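Local coordinates for protein ABC-type metal ion transport system, periplasmic component (Vibrio vulnificus, PDB 3K2D) that is a Toll-like receptor 2-activating lipoprotein that binds methionine and, judging by its family, probably serves an ABC importer as its substrate-binding component, at residues 28-33 / 225-230; 34-39 / 217-222. The protein carries 4 engineered substitutions. All coordinates share one frame; numbering follows the deposited sequence.

Interaction 1. Residues 28-33 / 225-230; sequences AKEKYG and TEEVYT
The carboxylates of Glu30 and Glu227 meet through one oxygen each, OE1 of Glu30 lying 4.1 Å from OE1 of Glu227. Their planes are turned 56° apart, and the two side chains, both extended beyond CG, cross at about a right angle. Two like charges would be expected to repel here, but Lys26, one turn before Glu30 on helix 16-32, forms a salt bridge from NZ to OE2 of each glutamate and probably offsets much of that repulsion. The other flat group nearby is the Tyr32 ring, one face of which carries CB of Lys31, 3.7 Å above the ring centre.

From there Lys31 reaches across with its aliphatic part. CE rests 3.9 Å from CG2 of Thr225, and the two side chains slide past each other in opposite directions; the turn about CD-CE (chi4 -77°) swings NZ off the line of the chain. A chi1 of 59° in Thr225 presents the methyl to Lys31, while OG1 hydrogen-bonds with the carbonyl of Ala222.

Thr225 is the N-cap residue of helix 226-235, so this exposed contact sets the start of the last helix beside the C-terminal turns of helix 16-32, two helices of one alpha/beta lobe in a periplasmic-binding-protein fold.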
loop_
_atom_site.group_PDB
_atom_site.type_symbol
_atom_site.label_atom_id
_atom_site.label_comp_id
_atom_site.label_asym_id
_atom_site.label_seq_id
_atom_site.Cartn_x
_atom_site.Cartn_y
_atom_site.Cartn_z
ATOM N N ALA A 28 -4.082 7.712 -20.586
ATOM C CA ALA A 28 -2.812 8.225 -21.077
ATOM C C ALA A 28 -2.711 8.134 -22.612
ATOM O O ALA A 28 -2.098 8.994 -23.249
ATOM C CB ALA A 28 -1.663 7.475 -20.427
ATOM N N LYS A 29 -3.313 7.103 -23.203
ATOM C CA LYS A 29 -3.259 6.948 -24.655
ATOM C C LYS A 29 -4.193 7.904 -25.394
ATOM O O LYS A 29 -3.853 8.417 -26.456
ATOM C CB LYS A 29 -3.599 5.515 -25.083
ATOM C CG LYS A 29 -3.430 5.299 -26.590
ATOM C CD LYS A 29 -4.109 4.027 -27.098
ATOM C CE LYS A 29 -3.464 2.753 -26.544
ATOM N NZ LYS A 29 -4.161 1.513 -27.014
ATOM N N GLU A 30 -5.370 8.139 -24.834
ATOM C CA GLU A 30 -6.342 9.015 -25.466
ATOM C C GLU A 30 -5.949 10.476 -25.337
ATOM O O GLU A 30 -6.082 11.241 -26.287
ATOM C CB GLU A 30 -7.721 8.798 -24.839
ATOM C CG GLU A 30 -8.025 7.336 -24.575
ATOM C CD GLU A 30 -9.436 7.099 -24.074
ATOM O OE1 GLU A 30 -9.899 7.858 -23.183
ATOM O OE2 GLU A 30 -10.075 6.139 -24.567
ATOM N N LYS A 31 -5.458 10.858 -24.163
ATOM C CA LYS A 31 -5.063 12.237 -23.900
ATOM C C LYS A 31 -3.651 12.628 -24.341
ATOM O O LYS A 31 -3.447 13.715 -24.878
ATOM C CB LYS A 31 -5.195 12.544 -22.407
ATOM C CG LYS A 31 -6.609 12.713 -21.898
ATOM C CD LYS A 31 -6.595 12.987 -20.397
ATOM C CE LYS A 31 -7.963 13.418 -19.869
ATOM N NZ LYS A 31 -8.296 14.835 -20.200
ATOM N N TYR A 32 -2.674 11.756 -24.118
ATOM C CA TYR A 32 -1.298 12.101 -24.466
ATOM C C TYR A 32 -0.652 11.212 -25.523
ATOM O O TYR A 32 0.503 11.434 -25.904
ATOM C CB TYR A 32 -0.451 12.095 -23.188
ATOM C CG TYR A 32 -1.147 12.782 -22.035
ATOM C CD1 TYR A 32 -1.453 14.145 -22.093
ATOM C CD2 TYR A 32 -1.568 12.059 -20.915
ATOM C CE1 TYR A 32 -2.166 14.768 -21.074
ATOM C CE2 TYR A 32 -2.285 12.674 -19.888
ATOM C CZ TYR A 32 -2.581 14.029 -19.976
ATOM O OH TYR A 32 -3.309 14.648 -18.977
ATOM N N GLY A 33 -1.390 10.218 -26.006
ATOM C CA GLY A 33 -0.829 9.326 -27.002
ATOM C C GLY A 33 0.379 8.626 -26.420
ATOM O O GLY A 33 1.342 8.338 -27.119
ATOM N N THR A 225 -6.900 11.826 -13.304
ATOM C CA THR A 225 -8.094 12.285 -14.006
ATOM C C THR A 225 -9.341 11.782 -13.310
ATOM O O THR A 225 -9.288 10.839 -12.519
ATOM C CB THR A 225 -8.146 11.793 -15.477
ATOM O OG1 THR A 225 -8.132 10.356 -15.502
ATOM C CG2 THR A 225 -6.968 12.360 -16.290
ATOM N N GLU A 226 -10.466 12.413 -13.624
ATOM C CA GLU A 226 -11.745 12.042 -13.040
ATOM C C GLU A 226 -12.143 10.623 -13.462
ATOM O O GLU A 226 -12.760 9.891 -12.682
ATOM C CB GLU A 226 -12.819 13.035 -13.481
ATOM C CG GLU A 226 -14.030 13.110 -12.565
ATOM C CD GLU A 226 -13.763 13.927 -11.304
ATOM O OE1 GLU A 226 -13.278 15.076 -11.435
ATOM O OE2 GLU A 226 -14.047 13.429 -10.186
ATOM N N GLU A 227 -11.783 10.236 -14.687
ATOM C CA GLU A 227 -12.120 8.906 -15.195
ATOM C C GLU A 227 -11.523 7.800 -14.334
ATOM O O GLU A 227 -12.230 6.897 -13.889
ATOM C CB GLU A 227 -11.641 8.729 -16.638
ATOM C CG GLU A 227 -12.291 7.542 -17.340
ATOM C CD GLU A 227 -11.815 7.350 -18.773
ATOM O OE1 GLU A 227 -11.603 8.362 -19.472
ATOM O OE2 GLU A 227 -11.668 6.184 -19.209
ATOM N N VAL A 228 -10.219 7.874 -14.097
ATOM C CA VAL A 228 -9.551 6.870 -13.288
ATOM C C VAL A 228 -10.134 6.852 -11.884
ATOM O O VAL A 228 -10.350 5.787 -11.308
ATOM C CB VAL A 228 -8.032 7.137 -13.211
ATOM C CG1 VAL A 228 -7.364 6.171 -12.216
ATOM C CG2 VAL A 228 -7.421 6.984 -14.606
ATOM N N TYR A 229 -10.398 8.033 -11.340
ATOM C CA TYR A 229 -10.945 8.130 -9.996
ATOM C C TYR A 229 -12.266 7.383 -9.938
ATOM O O TYR A 229 -12.510 6.598 -9.013
ATOM C CB TYR A 229 -11.147 9.594 -9.614
ATOM C CG TYR A 229 -11.826 9.794 -8.277
ATOM C CD1 TYR A 229 -11.255 9.313 -7.097
ATOM C CD2 TYR A 229 -13.030 10.491 -8.188
ATOM C CE1 TYR A 229 -11.867 9.526 -5.856
ATOM C CE2 TYR A 229 -13.647 10.711 -6.958
ATOM C CZ TYR A 229 -13.061 10.228 -5.799
ATOM O OH TYR A 229 -13.665 10.464 -4.586
ATOM N N THR A 230 -13.111 7.631 -10.936
ATOM C CA THR A 230 -14.408 6.976 -11.023
ATOM C C THR A 230 -14.217 5.462 -11.067
ATOM O O THR A 230 -14.895 4.722 -10.351
ATOM C CB THR A 230 -15.167 7.421 -12.282
ATOM O OG1 THR A 230 -15.512 8.805 -12.161
ATOM C CG2 THR A 230 -16.430 6.597 -12.468
#

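Interaction 2. Residues 34-39 / 217-222; sequences LDVELV and QNFVKA
A chi1 of -179° in Phe219 sends CG opposite the backbone N and carries the ring out from helix 214-223 to Val36, while in Leu34 a chi1 of -151° and a chi2 of -152°, which sets CD1 roughly opposite CA, lead CD1 to the helix backbone. Val36 takes part through CG2: with CG1 opposite the backbone N, CG2 lies opposite the carbonyl carbon and touches the ring. CG2 of Val36 stands 4.0 Å from CD1 of Phe219, and the two side chains cross at about a right angle.

CD1 of Leu34 settles over the junction between two helical residues. It lies 4.0 Å from the backbone N of Phe219, 4.2 Å from CB of Asn218 and 4.3 Å from CB of Phe219, so a single methyl group meets both residues. Asn218 joins in through its CB methylene. The backbones are closest at this end, with CA of Leu34 7.8 Å from CA of Asn218, and no hydrogen bond links the two segments; the contact rests on apolar packing.

Strand 36-41 is the outermost strand on its side of a five-stranded mixed sheet. It runs parallel to strand 8-13, to which helix 16-32 connects it in a beta-alpha-beta crossover, and backbone hydrogen bonds join Asp35 and Glu37 with Val8. Helix 214-223 packs on this sheet: Phe219, buried, also touches Ile204 on strand 202-207, and thus spans from the edge strand toward a more central one. Val8 and Val10 back the valine side of the contact, Val36 touching both and Leu34 touching Val8. On the helix side, Asn218 has Tyr32 as a further neighbour, from the last turn of helix 16-32.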
loop_
_atom_site.group_PDB
_atom_site.type_symbol
_atom_site.label_atom_id
_atom_site.label_comp_id
_atom_site.label_asym_id
_atom_site.label_seq_id
_atom_site.Cartn_x
_atom_site.Cartn_y
_atom_site.Cartn_z
ATOM N N LEU A 34 0.311 8.357 -25.122
ATOM C CA LEU A 34 1.383 7.700 -24.392
ATOM C C LEU A 34 1.067 6.214 -24.291
ATOM O O LEU A 34 0.097 5.829 -23.648
ATOM C CB LEU A 34 1.481 8.289 -22.981
ATOM C CG LEU A 34 2.817 8.330 -22.226
ATOM C CD1 LEU A 34 2.508 8.285 -20.738
ATOM C CD2 LEU A 34 3.721 7.174 -22.603
ATOM N N ASP A 35 1.872 5.379 -24.928
ATOM C CA ASP A 35 1.635 3.945 -24.861
ATOM C C ASP A 35 2.257 3.374 -23.599
ATOM O O ASP A 35 3.468 3.447 -23.404
ATOM C CB ASP A 35 2.194 3.251 -26.099
ATOM C CG ASP A 35 1.360 3.526 -27.335
ATOM O OD1 ASP A 35 0.114 3.476 -27.227
ATOM O OD2 ASP A 35 1.939 3.787 -28.407
ATOM N N VAL A 36 1.420 2.811 -22.737
ATOM C CA VAL A 36 1.904 2.258 -21.489
ATOM C C VAL A 36 1.760 0.749 -21.397
ATOM O O VAL A 36 0.799 0.164 -21.890
ATOM C CB VAL A 36 1.171 2.895 -20.283
ATOM C CG1 VAL A 36 1.557 2.188 -18.986
ATOM C CG2 VAL A 36 1.514 4.367 -20.197
ATOM N N GLU A 37 2.746 0.128 -20.768
ATOM C CA GLU A 37 2.739 -1.306 -20.554
ATOM C C GLU A 37 2.817 -1.545 -19.056
ATOM O O GLU A 37 3.810 -1.216 -18.414
ATOM C CB GLU A 37 3.926 -1.977 -21.243
ATOM C CG GLU A 37 4.258 -3.325 -20.646
ATOM C CD GLU A 37 5.136 -4.160 -21.541
ATOM O OE1 GLU A 37 4.623 -4.665 -22.568
ATOM O OE2 GLU A 37 6.335 -4.306 -21.224
ATOM N N LEU A 38 1.752 -2.103 -18.501
ATOM C CA LEU A 38 1.710 -2.390 -17.085
ATOM C C LEU A 38 2.531 -3.622 -16.772
ATOM O O LEU A 38 2.499 -4.598 -17.513
ATOM C CB LEU A 38 0.269 -2.610 -16.628
ATOM C CG LEU A 38 -0.561 -1.396 -16.206
ATOM C CD1 LEU A 38 0.180 -0.099 -16.458
ATOM C CD2 LEU A 38 -1.875 -1.427 -16.953
ATOM N N VAL A 39 3.281 -3.554 -15.677
ATOM C CA VAL A 39 4.092 -4.666 -15.212
ATOM C C VAL A 39 3.662 -4.894 -13.763
ATOM O O VAL A 39 3.971 -4.100 -12.866
ATOM C CB VAL A 39 5.607 -4.343 -15.277
ATOM C CG1 VAL A 39 6.417 -5.529 -14.768
ATOM C CG2 VAL A 39 6.008 -4.025 -16.708
ATOM N N GLN A 217 5.655 12.452 -16.146
ATOM C CA GLN A 217 4.678 13.480 -15.824
ATOM C C GLN A 217 3.294 13.200 -16.426
ATOM O O GLN A 217 2.279 13.362 -15.746
ATOM C CB GLN A 217 5.151 14.859 -16.302
ATOM C CG GLN A 217 6.413 15.408 -15.665
ATOM C CD GLN A 217 6.325 15.521 -14.157
ATOM O OE1 GLN A 217 5.363 16.072 -13.614
ATOM N NE2 GLN A 217 7.344 15.005 -13.465
ATOM N N ASN A 218 3.232 12.794 -17.693
ATOM C CA ASN A 218 1.927 12.548 -18.313
ATOM C C ASN A 218 1.161 11.400 -17.689
ATOM O O ASN A 218 -0.045 11.479 -17.532
ATOM C CB ASN A 218 2.055 12.316 -19.827
ATOM C CG ASN A 218 2.359 13.594 -20.586
ATOM O OD1 ASN A 218 2.025 14.685 -20.132
ATOM N ND2 ASN A 218 2.976 13.463 -21.751
ATOM N N PHE A 219 1.855 10.326 -17.336
ATOM C CA PHE A 219 1.178 9.201 -16.716
ATOM C C PHE A 219 0.574 9.649 -15.383
ATOM O O PHE A 219 -0.537 9.251 -15.038
ATOM C CB PHE A 219 2.143 8.040 -16.484
ATOM C CG PHE A 219 1.487 6.845 -15.877
ATOM C CD1 PHE A 219 0.656 6.038 -16.635
ATOM C CD2 PHE A 219 1.626 6.574 -14.522
ATOM C CE1 PHE A 219 -0.028 4.982 -16.046
ATOM C CE2 PHE A 219 0.947 5.525 -13.932
ATOM C CZ PHE A 219 0.119 4.729 -14.692
ATOM N N VAL A 220 1.315 10.479 -14.645
ATOM C CA VAL A 220 0.864 11.010 -13.356
ATOM C C VAL A 220 -0.439 11.768 -13.540
ATOM O O VAL A 220 -1.366 11.626 -12.749
ATOM C CB VAL A 220 1.901 11.996 -12.737
ATOM C CG1 VAL A 220 1.305 12.702 -11.534
ATOM C CG2 VAL A 220 3.146 11.261 -12.324
ATOM N N LYS A 221 -0.506 12.580 -14.588
ATOM C CA LYS A 221 -1.699 13.372 -14.859
ATOM C C LYS A 221 -2.882 12.470 -15.213
ATOM O O LYS A 221 -3.993 12.640 -14.711
ATOM C CB LYS A 221 -1.419 14.373 -15.993
ATOM C CG LYS A 221 -2.106 15.720 -15.799
ATOM C CD LYS A 221 -1.817 16.716 -16.929
ATOM C CE LYS A 221 -0.365 17.205 -16.944
ATOM N NZ LYS A 221 0.619 16.152 -17.351
ATOM N N ALA A 222 -2.633 11.500 -16.075
ATOM C CA ALA A 222 -3.677 10.576 -16.486
ATOM C C ALA A 222 -4.276 9.819 -15.293
ATOM O O ALA A 222 -5.481 9.566 -15.245
ATOM C CB ALA A 222 -3.105 9.589 -17.507
#

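How the interactions relate
Interactions 1 and 2 lie with their centres about 9 Å apart, on the same side of the chain's centre. Their segments are consecutive in pairs: 28-33 runs directly into 34-39, and helix 214-223 is followed after a short break by helix 226-235, so interaction 2 is nested inside the loop that interaction 1 closes. The two contacts also touch, with a probable hydrogen bond between Ala28 O and Leu34 N, and with Tyr32 packed against Lys221 and Val228 against Ala222. Together they tie an early helix-strand unit of one lobe to the C-terminal helix pair. That pair follows strand 202-207, which begins at Asn202, a residue of the methionine pocket.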